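Local coordinates for putative Acyl-CoA binding protein (ACBP) (Oryza sativa Japonica Group, PDB 5H3G) that binds medium- and long-chain acyl-CoA esters with high affinity, binds phosphatidic acid and phosphatidylcholine in vitro, and may take part in phospholipid biosynthesis, at residues 47-52 and 58-63; 37-42 and 73-78. All coordinates share one frame; numbering follows the deposited sequence.

Overall arrangement
From the N terminus the chain runs through helix 4-17 into helix 26-41, whose last turn, with Gly42 just beyond it, forms residues 37-42. A loop carrying residues 47-52 follows, then the short helix 57-64 and the long C-terminal helix 71-92. Interaction 2 closes the wider loop, joining the end of helix 26-41 to the start of helix 71-92. Within that span interaction 1 closes a smaller one, folding residues 47-52 back on helix 57-64. Their centres lie about 18 Å apart. Trp63 couples helix 57-64 to helix 26-41: its NE1 probably hydrogen-bonds to Gly42 O, and its ring packs on Lys37 and Val41.

Interaction 1 of 2, residues 47-52 and 58-63; sequences ARPGIF and AKWDAW
Arg48 and Pro49 lie over one face of the Trp60 indole, and the same arginine reaches on to grip Asp61. The tight part is this face. Arg48 CA stands 3.4 Å from the centroid of the six-membered ring, almost on the ring normal, and Pro49 CD sits 3.6 Å from the centroid of the five-membered ring; both are CH-pi contacts. Pro49 CD also comes within 3.3 Å of Trp60 CG, and Pro49 CG leans on Trp60 CB. Farther out, Arg48 CB and CG lie against CE3, CZ3 and CH2 of the benzo ring.

The looser part is the exposed charged end. With CG anti to the backbone N and an extended chain, Arg48 runs past the indole to a side-on, two-point salt bridge: NE gives a bent bond (139°) to the syn lone pair of Asp61 OD1 at 2.9 Å, and NH2 a straighter one (166°) to OD2, also at 2.9 Å. The carboxylate is turned 44° from the guanidinium plane; OD1 lies tilted out of that plane, OD2 in it.

Helix 57-64 also carries Lys59, which probably binds acyl-CoA, as in relatives; the Trp60 side chain lies about 6 Å from that of Tyr33, another probable ligand contact. The contact thus fastens the loop between helices 26-41 and 57-64 onto helix 57-64 at the protein surface, where Pro49 O also accepts a bond from Arg57 NE and Val44 and Arg55 touch the indole.

Interaction 2 of 2, residues 37-42 and 73-78; sequences KQATVG and EAMSDY
Two alanines, Ala39 and Ala74, bring helices 26-41 and 71-92 close together, their CA atoms 4.6 Å apart. The axes of segments 37-41 and 73-78 approach to 7.8 Å and run roughly antiparallel, at 142°. No hydrogen bond crosses this buried apolar patch. Ala74 CB presses on the opposite backbone, 3.5 Å from Ala39 N, and lies 3.8 Å from Ala39 CB; Ala39 CB in turn meets Met75 N at 3.6 Å. Small residues on both sides let each methyl rest against the main chain of the other helix.

Gln38 flanks the pair. Its CB lies 3.9 Å from Ala74 CB, and CG comes nearer, at 3.7 Å. CG is anti to the backbone N (chi1 -171°), and a bend at chi2 (69°) carries the amide beyond the alanine. There OE1 packs beside Trp63 NE1 without a hydrogen bond, while NE2 hydrogen-bonds to Asp43 OD1 and to Lys69 O, linking the loops that follow helices 26-41 and 57-64.

Met75 borders Ala39 as well: its CG touches Ala39 CB at 3.9 Å, and the chain continues extended toward helix 4-17. Helices 4-17 and 57-64 flank the contact: Phe10 and Gln7 of the first pack on Met75, with Phe10 also touching Ala39, while Trp63 of the second lies against Gln38.

Interaction 1 of 2, residues 47-52 and 58-63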
# COMPACT_ATOMS: atom_id res chain seq x y z
N ALA A 47 5.04 -8.63 -16.42
CA ALA A 47 3.84 -8.58 -17.23
C ALA A 47 2.63 -9.00 -16.39
O ALA A 47 2.75 -9.76 -15.43
CB ALA A 47 3.97 -9.49 -18.45
N ARG A 48 1.47 -8.49 -16.78
CA ARG A 48 0.25 -8.75 -16.03
C ARG A 48 -0.01 -10.25 -15.96
O ARG A 48 0.03 -10.93 -16.99
CB ARG A 48 -0.93 -8.05 -16.69
CG ARG A 48 -2.20 -8.16 -15.88
CD ARG A 48 -3.36 -7.54 -16.64
NE ARG A 48 -4.49 -7.29 -15.76
CZ ARG A 48 -5.72 -7.04 -16.19
NH1 ARG A 48 -5.98 -7.03 -17.49
NH2 ARG A 48 -6.69 -6.82 -15.32
N PRO A 49 -0.26 -10.80 -14.77
CA PRO A 49 -0.56 -12.24 -14.69
C PRO A 49 -1.84 -12.57 -15.44
O PRO A 49 -2.81 -11.82 -15.40
CB PRO A 49 -0.70 -12.49 -13.18
CG PRO A 49 -0.04 -11.31 -12.52
CD PRO A 49 -0.25 -10.16 -13.45
N GLY A 50 -1.82 -13.71 -16.13
CA GLY A 50 -3.03 -14.18 -16.78
C GLY A 50 -4.14 -14.47 -15.78
O GLY A 50 -3.90 -14.64 -14.59
N ILE A 51 -5.37 -14.52 -16.30
CA ILE A 51 -6.54 -14.77 -15.45
C ILE A 51 -6.37 -16.05 -14.64
O ILE A 51 -6.72 -16.11 -13.46
CB ILE A 51 -7.81 -14.81 -16.31
CG1 ILE A 51 -8.10 -13.44 -16.91
CG2 ILE A 51 -9.01 -15.25 -15.47
CD1 ILE A 51 -9.36 -13.41 -17.73
N PHE A 52 -5.84 -17.09 -15.26
CA PHE A 52 -5.76 -18.39 -14.62
C PHE A 52 -4.38 -18.68 -14.08
O PHE A 52 -4.10 -19.82 -13.71
CB PHE A 52 -6.21 -19.48 -15.60
CG PHE A 52 -7.51 -19.15 -16.26
CD1 PHE A 52 -8.70 -19.26 -15.56
CD2 PHE A 52 -7.54 -18.65 -17.55
CE1 PHE A 52 -9.89 -18.91 -16.15
CE2 PHE A 52 -8.73 -18.30 -18.13
CZ PHE A 52 -9.91 -18.44 -17.44
N ALA A 58 -4.84 -9.57 -9.00
CA ALA A 58 -5.35 -8.41 -8.27
C ALA A 58 -4.21 -7.60 -7.65
O ALA A 58 -4.23 -6.36 -7.71
CB ALA A 58 -6.35 -8.84 -7.20
N LYS A 59 -3.24 -8.27 -7.02
CA LYS A 59 -2.09 -7.56 -6.46
C LYS A 59 -1.29 -6.86 -7.55
O LYS A 59 -0.92 -5.69 -7.40
CB LYS A 59 -1.20 -8.54 -5.69
CG LYS A 59 -1.74 -8.91 -4.32
CD LYS A 59 -0.79 -9.86 -3.58
CE LYS A 59 -1.15 -9.95 -2.10
NZ LYS A 59 -0.30 -10.93 -1.36
N TRP A 60 -0.99 -7.57 -8.64
CA TRP A 60 -0.24 -6.94 -9.72
C TRP A 60 -0.98 -5.72 -10.26
O TRP A 60 -0.37 -4.66 -10.47
CB TRP A 60 0.01 -7.97 -10.82
CG TRP A 60 0.93 -7.49 -11.91
CD1 TRP A 60 2.26 -7.79 -12.04
CD2 TRP A 60 0.60 -6.66 -13.03
NE1 TRP A 60 2.77 -7.19 -13.16
CE2 TRP A 60 1.78 -6.49 -13.79
CE3 TRP A 60 -0.58 -6.03 -13.46
CZ2 TRP A 60 1.81 -5.72 -14.95
CZ3 TRP A 60 -0.54 -5.28 -14.62
CH2 TRP A 60 0.65 -5.12 -15.35
N ASP A 61 -2.29 -5.84 -10.44
CA ASP A 61 -3.09 -4.72 -10.93
C ASP A 61 -3.03 -3.53 -9.98
O ASP A 61 -2.97 -2.37 -10.42
CB ASP A 61 -4.54 -5.15 -11.14
CG ASP A 61 -4.74 -5.96 -12.42
OD1 ASP A 61 -3.84 -6.00 -13.28
OD2 ASP A 61 -5.83 -6.55 -12.56
N ALA A 62 -3.04 -3.79 -8.67
CA ALA A 62 -2.98 -2.68 -7.72
C ALA A 62 -1.65 -1.95 -7.83
O ALA A 62 -1.58 -0.73 -7.67
CB ALA A 62 -3.19 -3.20 -6.30
N TRP A 63 -0.57 -2.69 -8.09
CA TRP A 63 0.74 -2.09 -8.22
C TRP A 63 0.86 -1.34 -9.55
O TRP A 63 1.33 -0.19 -9.59
CB TRP A 63 1.79 -3.19 -8.09
CG TRP A 63 3.22 -2.81 -8.09
CD1 TRP A 63 3.75 -1.55 -8.05
CD2 TRP A 63 4.32 -3.71 -8.11
NE1 TRP A 63 5.13 -1.62 -8.06
CE2 TRP A 63 5.50 -2.94 -8.10
CE3 TRP A 63 4.43 -5.11 -8.13
CZ2 TRP A 63 6.77 -3.53 -8.11
CZ3 TRP A 63 5.69 -5.68 -8.16
CH2 TRP A 63 6.83 -4.89 -8.15

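Interaction 2 of 2, residues 37-42 and 73-78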
# COMPACT_ATOMS: atom_id res chain seq x y z
N LYS A 37 4.54 -1.52 -2.59
CA LYS A 37 5.44 -1.91 -3.67
C LYS A 37 6.02 -0.69 -4.37
O LYS A 37 7.24 -0.57 -4.56
CB LYS A 37 4.70 -2.79 -4.67
CG LYS A 37 4.22 -4.12 -4.10
CD LYS A 37 5.38 -4.94 -3.56
CE LYS A 37 6.44 -5.25 -4.62
NZ LYS A 37 7.34 -6.34 -4.12
N GLN A 38 5.15 0.22 -4.81
CA GLN A 38 5.61 1.39 -5.55
C GLN A 38 6.58 2.23 -4.72
O GLN A 38 7.61 2.69 -5.23
CB GLN A 38 4.41 2.24 -5.97
CG GLN A 38 4.81 3.35 -6.93
CD GLN A 38 5.23 2.82 -8.29
OE1 GLN A 38 4.91 1.69 -8.67
NE2 GLN A 38 5.98 3.64 -9.03
N ALA A 39 6.28 2.39 -3.43
CA ALA A 39 7.10 3.22 -2.55
C ALA A 39 8.50 2.65 -2.35
O ALA A 39 9.48 3.39 -2.29
CB ALA A 39 6.40 3.37 -1.20
N THR A 40 8.61 1.33 -2.23
CA THR A 40 9.88 0.71 -1.88
C THR A 40 10.69 0.28 -3.09
O THR A 40 11.91 0.46 -3.11
CB THR A 40 9.65 -0.49 -0.96
OG1 THR A 40 8.76 -1.42 -1.59
CG2 THR A 40 9.05 -0.06 0.36
N VAL A 41 10.07 -0.28 -4.13
CA VAL A 41 10.83 -0.83 -5.26
C VAL A 41 10.49 -0.16 -6.58
O VAL A 41 11.12 -0.48 -7.60
CB VAL A 41 10.68 -2.36 -5.37
CG1 VAL A 41 11.26 -3.02 -4.13
CG2 VAL A 41 9.24 -2.76 -5.55
N GLY A 42 9.52 0.75 -6.62
CA GLY A 42 9.27 1.47 -7.86
C GLY A 42 8.32 0.73 -8.80
O GLY A 42 7.51 -0.11 -8.39
N GLU A 73 6.36 10.30 -3.58
CA GLU A 73 4.92 10.33 -3.80
C GLU A 73 4.23 9.09 -3.24
O GLU A 73 3.19 9.19 -2.59
CB GLU A 73 4.59 10.46 -5.29
CG GLU A 73 4.73 11.85 -5.86
CD GLU A 73 4.55 11.91 -7.39
OE1 GLU A 73 4.78 10.90 -8.08
OE2 GLU A 73 4.17 12.98 -7.90
N ALA A 74 4.78 7.91 -3.54
CA ALA A 74 4.10 6.67 -3.15
C ALA A 74 4.19 6.46 -1.65
O ALA A 74 3.22 5.98 -1.04
CB ALA A 74 4.69 5.48 -3.90
N MET A 75 5.34 6.78 -1.04
CA MET A 75 5.43 6.79 0.42
C MET A 75 4.37 7.71 1.00
O MET A 75 3.70 7.37 1.98
CB MET A 75 6.81 7.27 0.88
CG MET A 75 7.90 6.23 0.90
SD MET A 75 9.42 6.83 1.68
CE MET A 75 10.32 5.30 1.70
N SER A 76 4.23 8.89 0.39
CA SER A 76 3.22 9.86 0.77
C SER A 76 1.83 9.24 0.76
O SER A 76 1.09 9.33 1.75
CB SER A 76 3.26 11.04 -0.22
OG SER A 76 4.57 11.53 -0.34
N ASP A 77 1.44 8.67 -0.37
CA ASP A 77 0.10 8.13 -0.49
C ASP A 77 -0.10 6.98 0.47
O ASP A 77 -1.15 6.88 1.11
CB ASP A 77 -0.16 7.67 -1.92
CG ASP A 77 -0.21 8.80 -2.88
OD1 ASP A 77 -0.66 9.88 -2.45
OD2 ASP A 77 0.22 8.61 -4.03
N TYR A 78 0.88 6.08 0.55
CA TYR A 78 0.78 4.95 1.48
C TYR A 78 0.47 5.45 2.89
O TYR A 78 -0.45 4.95 3.55
CB TYR A 78 2.08 4.13 1.45
CG TYR A 78 2.08 3.01 2.47
CD1 TYR A 78 1.52 1.78 2.17
CD2 TYR A 78 2.57 3.22 3.76
CE1 TYR A 78 1.49 0.75 3.12
CE2 TYR A 78 2.54 2.20 4.71
CZ TYR A 78 1.99 0.98 4.38
OH TYR A 78 1.94 -0.03 5.34